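Local coordinates for protein xyloglucan-specific endo-beta-1,4-glucanase BoGH5A (Bacteroides ovatus, PDB 3ZMR) that cleaves the beta-1,4-glucan backbone of xyloglucan endolytically, with retention of anomeric configuration, releasing xyloglucan oligosaccharides, at residues Q370-N382 against Y419-L432. Sequence-based numbering, arbitrary orientation.
Sequences QEGDIEATLSSLN and YIEYVVKTCVKNKL
From Glu371 against Tyr422 to Ser379 against Asn430, helix 371-379 and residues 419-429, the last turns of helix 406-429, run roughly parallel, axes 9.7 Å apart at closest and crossing at -34°. Tyr422 reaches across at the N-terminal end of helix 371-379, and Glu371 lays its CG over one face of the ring in a CH-pi contact, 3.8 Å from the centroid; the carboxylate turns away to Ala358 N. Ile374 is a knob among Tyr419, Tyr422, Val423 and Thr426: its CG2 lies at the Tyr422 ring edge, in plane, while CD1 comes 3.9 Å from Tyr419 CE1. With an alanine in place of Tyr422, a gap is likely to open beside Ile374 and Glu371 CG to lose its ring face. The pair packs outside the family 5 TIM barrel, Ile374 and Leu378 touching Tyr337 of strand 331-337, Cys427 reaching Ile393 of strand 391-396. Leu378 CD1 meets Thr426 CG2 at 3.8 Å, and Leu432, after the Schellman motif that ends helix 406-429, puts CD1 3.8 Å from Leu381 CD1. Polar groups gather around Glu375, bent at chi2 (76°) towards the other helix. Glu375 OE1 accepts a weak bond from Asn430 ND2 (3.4 Å). Asn430 ND2 also donates to Thr426 O (3.0 Å). Glu375 OE2 makes a long salt bridge with Lys429 NZ (3.8 Å); a water donates weakly to Glu375 OE2 and firmly to Thr426 OG1.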
loop_
_atom_site.group_PDB
_atom_site.type_symbol
_atom_site.label_atom_id
_atom_site.label_comp_id
_atom_site.label_asym_id
_atom_site.label_seq_id
_atom_site.Cartn_x
_atom_site.Cartn_y
_atom_site.Cartn_z
ATOM N N GLN A 370 4.525 23.676 -5.705
ATOM C CA GLN A 370 4.698 24.679 -4.689
ATOM C C GLN A 370 3.549 24.499 -3.671
ATOM O O GLN A 370 2.809 23.493 -3.734
ATOM C CB GLN A 370 4.781 26.094 -5.307
ATOM C CG GLN A 370 5.828 26.195 -6.423
ATOM C CD GLN A 370 7.228 25.801 -5.988
ATOM O OE1 GLN A 370 7.873 26.515 -5.237
ATOM N NE2 GLN A 370 7.666 24.619 -6.410
ATOM N N GLU A 371 3.437 25.406 -2.715
ATOM C CA GLU A 371 2.548 25.244 -1.560
ATOM C C GLU A 371 1.111 24.858 -1.920
ATOM O O GLU A 371 0.536 23.926 -1.328
ATOM C CB GLU A 371 2.555 26.509 -0.669
ATOM C CG GLU A 371 3.846 26.772 0.120
ATOM C CD GLU A 371 4.894 27.579 -0.629
ATOM O OE1 GLU A 371 4.854 27.663 -1.880
ATOM O OE2 GLU A 371 5.766 28.132 0.066
ATOM N N GLY A 372 0.516 25.573 -2.853
ATOM C CA GLY A 372 -0.864 25.297 -3.190
ATOM C C GLY A 372 -1.039 23.897 -3.793
ATOM O O GLY A 372 -2.002 23.194 -3.505
ATOM N N ASP A 373 -0.118 23.499 -4.659
ATOM C CA ASP A 373 -0.166 22.173 -5.279
ATOM C C ASP A 373 -0.014 21.045 -4.247
ATOM O O ASP A 373 -0.718 20.032 -4.317
ATOM C CB ASP A 373 0.911 22.006 -6.365
ATOM C CG ASP A 373 0.558 22.682 -7.687
ATOM O OD1 ASP A 373 -0.506 23.346 -7.817
ATOM O OD2 ASP A 373 1.401 22.555 -8.619
ATOM N N ILE A 374 0.885 21.238 -3.298
ATOM C CA ILE A 374 1.113 20.256 -2.239
ATOM C C ILE A 374 -0.157 20.129 -1.392
ATOM O O ILE A 374 -0.618 19.009 -1.111
ATOM C CB ILE A 374 2.318 20.623 -1.344
ATOM C CG1 ILE A 374 3.607 20.567 -2.169
ATOM C CG2 ILE A 374 2.384 19.704 -0.143
ATOM C CD1 ILE A 374 4.805 21.056 -1.399
ATOM N N GLU A 375 -0.743 21.265 -1.006
ATOM C CA GLU A 375 -2.007 21.247 -0.236
ATOM C C GLU A 375 -3.124 20.554 -1.007
ATOM O O GLU A 375 -3.876 19.766 -0.440
ATOM C CB GLU A 375 -2.433 22.674 0.153
ATOM C CG GLU A 375 -3.764 22.787 0.905
ATOM C CD GLU A 375 -3.694 22.366 2.369
ATOM O OE1 GLU A 375 -3.711 21.142 2.650
ATOM O OE2 GLU A 375 -3.638 23.264 3.243
ATOM N N ALA A 376 -3.246 20.844 -2.297
ATOM C CA ALA A 376 -4.318 20.235 -3.097
ATOM C C ALA A 376 -4.147 18.726 -3.182
ATOM O O ALA A 376 -5.099 17.951 -3.028
ATOM C CB ALA A 376 -4.359 20.832 -4.492
ATOM N N THR A 377 -2.934 18.281 -3.472
ATOM C CA THR A 377 -2.736 16.839 -3.642
ATOM C C THR A 377 -2.893 16.068 -2.322
ATOM O O THR A 377 -3.632 15.065 -2.235
ATOM C CB THR A 377 -1.358 16.551 -4.240
ATOM O OG1 THR A 377 -1.305 17.149 -5.547
ATOM C CG2 THR A 377 -1.087 15.021 -4.291
ATOM N N LEU A 378 -2.259 16.541 -1.265
ATOM C CA LEU A 378 -2.322 15.809 -0.001
ATOM C C LEU A 378 -3.733 15.875 0.619
ATOM O O LEU A 378 -4.224 14.880 1.173
ATOM C CB LEU A 378 -1.244 16.267 0.971
ATOM C CG LEU A 378 0.198 15.915 0.552
ATOM C CD1 LEU A 378 1.191 16.486 1.566
ATOM C CD2 LEU A 378 0.358 14.393 0.368
ATOM N N SER A 379 -4.439 16.998 0.457
ATOM C CA SER A 379 -5.818 17.118 0.957
ATOM C C SER A 379 -6.808 16.232 0.196
ATOM O O SER A 379 -7.860 15.878 0.737
ATOM C CB SER A 379 -6.283 18.565 0.979
ATOM O OG SER A 379 -6.577 19.058 -0.284
ATOM N N SER A 380 -6.490 15.857 -1.046
ATOM C CA SER A 380 -7.355 14.969 -1.837
ATOM C C SER A 380 -7.508 13.572 -1.184
ATOM O O SER A 380 -8.453 12.848 -1.442
ATOM C CB SER A 380 -6.881 14.864 -3.310
ATOM O OG SER A 380 -5.735 14.030 -3.442
ATOM N N LEU A 381 -6.581 13.236 -0.306
ATOM C CA LEU A 381 -6.628 11.992 0.484
ATOM C C LEU A 381 -7.663 11.994 1.605
ATOM O O LEU A 381 -7.900 10.962 2.240
ATOM C CB LEU A 381 -5.242 11.662 1.041
ATOM C CG LEU A 381 -4.208 11.301 -0.050
ATOM C CD1 LEU A 381 -2.812 11.399 0.560
ATOM C CD2 LEU A 381 -4.505 9.906 -0.573
ATOM N N ASN A 382 -8.319 13.144 1.797
ATOM C CA ASN A 382 -9.434 13.251 2.758
ATOM C C ASN A 382 -10.549 12.256 2.494
ATOM O O ASN A 382 -11.243 11.853 3.411
ATOM C CB ASN A 382 -9.945 14.711 2.921
ATOM C CG ASN A 382 -10.695 15.303 1.726
ATOM O OD1 ASN A 382 -10.844 14.738 0.667
ATOM N ND2 ASN A 382 -11.190 16.535 1.940
ATOM N N TYR A 419 10.593 23.022 2.526
ATOM C CA TYR A 419 9.800 21.994 1.847
ATOM C C TYR A 419 9.392 20.867 2.830
ATOM O O TYR A 419 8.234 20.479 2.920
ATOM C CB TYR A 419 10.593 21.389 0.661
ATOM C CG TYR A 419 9.893 20.235 -0.006
ATOM C CD1 TYR A 419 8.970 20.451 -1.005
ATOM C CD2 TYR A 419 10.156 18.935 0.381
ATOM C CE1 TYR A 419 8.294 19.417 -1.602
ATOM C CE2 TYR A 419 9.523 17.869 -0.248
ATOM C CZ TYR A 419 8.592 18.109 -1.241
ATOM O OH TYR A 419 7.899 17.047 -1.824
ATOM N N ILE A 420 10.363 20.363 3.552
ATOM C CA ILE A 420 10.164 19.330 4.552
ATOM C C ILE A 420 9.131 19.747 5.575
ATOM O O ILE A 420 8.172 18.999 5.869
ATOM C CB ILE A 420 11.502 18.932 5.243
ATOM C CG1 ILE A 420 12.398 18.155 4.267
ATOM C CG2 ILE A 420 11.242 18.086 6.490
ATOM C CD1 ILE A 420 13.837 17.987 4.718
ATOM N N GLU A 421 9.298 20.929 6.152
ATOM C CA GLU A 421 8.350 21.438 7.133
ATOM C C GLU A 421 6.959 21.531 6.531
ATOM O O GLU A 421 5.975 21.174 7.183
ATOM C CB GLU A 421 8.790 22.814 7.626
ATOM C CG GLU A 421 7.864 23.420 8.668
ATOM C CD GLU A 421 8.124 24.893 8.945
ATOM O OE1 GLU A 421 9.299 25.344 8.854
ATOM O OE2 GLU A 421 7.143 25.590 9.294
ATOM N N TYR A 422 6.880 22.008 5.294
ATOM C CA TYR A 422 5.581 22.255 4.643
ATOM C C TYR A 422 4.868 20.914 4.383
ATOM O O TYR A 422 3.656 20.753 4.655
ATOM C CB TYR A 422 5.689 23.060 3.341
ATOM C CG TYR A 422 4.339 23.575 2.895
ATOM C CD1 TYR A 422 3.795 24.725 3.454
ATOM C CD2 TYR A 422 3.577 22.866 1.980
ATOM C CE1 TYR A 422 2.537 25.152 3.087
ATOM C CE2 TYR A 422 2.325 23.280 1.604
ATOM C CZ TYR A 422 1.804 24.422 2.157
ATOM O OH TYR A 422 0.545 24.840 1.782
ATOM N N VAL A 423 5.595 19.951 3.852
ATOM C CA VAL A 423 5.001 18.628 3.603
ATOM C C VAL A 423 4.487 18.021 4.926
ATOM O O VAL A 423 3.361 17.524 5.001
ATOM C CB VAL A 423 5.979 17.685 2.896
ATOM C CG1 VAL A 423 5.467 16.243 2.920
ATOM C CG2 VAL A 423 6.202 18.199 1.481
ATOM N N VAL A 424 5.317 18.050 5.946
ATOM C CA VAL A 424 4.979 17.488 7.259
ATOM C C VAL A 424 3.737 18.167 7.839
ATOM O O VAL A 424 2.791 17.515 8.236
ATOM C CB VAL A 424 6.159 17.475 8.251
ATOM C CG1 VAL A 424 5.719 17.064 9.659
ATOM C CG2 VAL A 424 7.214 16.512 7.742
ATOM N N LYS A 425 3.747 19.489 7.873
ATOM C CA LYS A 425 2.579 20.234 8.408
ATOM C C LYS A 425 1.321 19.911 7.613
ATOM O O LYS A 425 0.228 19.808 8.192
ATOM C CB LYS A 425 2.841 21.754 8.520
ATOM C CG LYS A 425 2.407 22.652 7.385
ATOM C CD LYS A 425 2.716 24.116 7.728
ATOM C CE LYS A 425 2.206 25.078 6.672
ATOM N NZ LYS A 425 2.705 26.469 6.906
ATOM N N THR A 426 1.436 19.785 6.296
ATOM C CA THR A 426 0.280 19.475 5.469
ATOM C C THR A 426 -0.226 18.057 5.755
ATOM O O THR A 426 -1.432 17.804 5.830
ATOM C CB THR A 426 0.615 19.667 3.976
ATOM O OG1 THR A 426 1.037 21.015 3.786
ATOM C CG2 THR A 426 -0.596 19.420 3.080
ATOM N N CYS A 427 0.683 17.130 5.947
ATOM C CA CYS A 427 0.280 15.777 6.365
ATOM C C CYS A 427 -0.464 15.791 7.706
ATOM O O CYS A 427 -1.523 15.182 7.849
ATOM C CB CYS A 427 1.492 14.851 6.457
ATOM S SG CYS A 427 2.186 14.340 4.861
ATOM N N VAL A 428 0.095 16.479 8.694
ATOM C CA VAL A 428 -0.543 16.604 10.015
ATOM C C VAL A 428 -1.971 17.170 9.899
ATOM O O VAL A 428 -2.925 16.602 10.483
ATOM C CB VAL A 428 0.270 17.463 11.011
ATOM C CG1 VAL A 428 -0.525 17.681 12.312
ATOM C CG2 VAL A 428 1.631 16.829 11.274
ATOM N N LYS A 429 -2.121 18.234 9.119
ATOM C CA LYS A 429 -3.427 18.883 8.923
ATOM C C LYS A 429 -4.445 17.887 8.372
ATOM O O LYS A 429 -5.619 17.942 8.701
ATOM C CB LYS A 429 -3.295 20.095 7.974
ATOM C CG LYS A 429 -4.566 20.904 7.768
ATOM C CD LYS A 429 -4.352 22.089 6.814
ATOM C CE LYS A 429 -5.676 22.749 6.426
ATOM N NZ LYS A 429 -6.448 21.953 5.427
ATOM N N ASN A 430 -3.962 16.983 7.531
ATOM C CA ASN A 430 -4.793 16.028 6.810
ATOM C C ASN A 430 -4.839 14.637 7.449
ATOM O O ASN A 430 -5.402 13.694 6.861
ATOM C CB ASN A 430 -4.352 15.978 5.351
ATOM C CG ASN A 430 -4.858 17.173 4.589
ATOM O OD1 ASN A 430 -6.045 17.241 4.296
ATOM N ND2 ASN A 430 -3.983 18.136 4.303
ATOM N N LYS A 431 -4.257 14.519 8.631
ATOM C CA LYS A 431 -4.242 13.279 9.427
ATOM C C LYS A 431 -3.468 12.138 8.752
ATOM O O LYS A 431 -3.752 10.974 8.993
ATOM C CB LYS A 431 -5.673 12.854 9.819
ATOM C CG LYS A 431 -6.448 13.950 10.575
ATOM C CD LYS A 431 -7.743 13.393 11.152
ATOM C CE LYS A 431 -8.525 14.404 11.979
ATOM N NZ LYS A 431 -8.774 15.639 11.197
ATOM N N LEU A 432 -2.498 12.492 7.905
ATOM C CA LEU A 432 -1.614 11.539 7.216
ATOM C C LEU A 432 -0.342 11.348 8.034
ATOM O O LEU A 432 0.127 12.277 8.712
ATOM C CB LEU A 432 -1.231 12.065 5.825
ATOM C CG LEU A 432 -2.341 12.735 5.021
ATOM C CD1 LEU A 432 -1.750 13.274 3.733
ATOM C CD2 LEU A 432 -3.512 11.798 4.754
HETATM O O HOH W 1 -0.704 23.001 4.413
#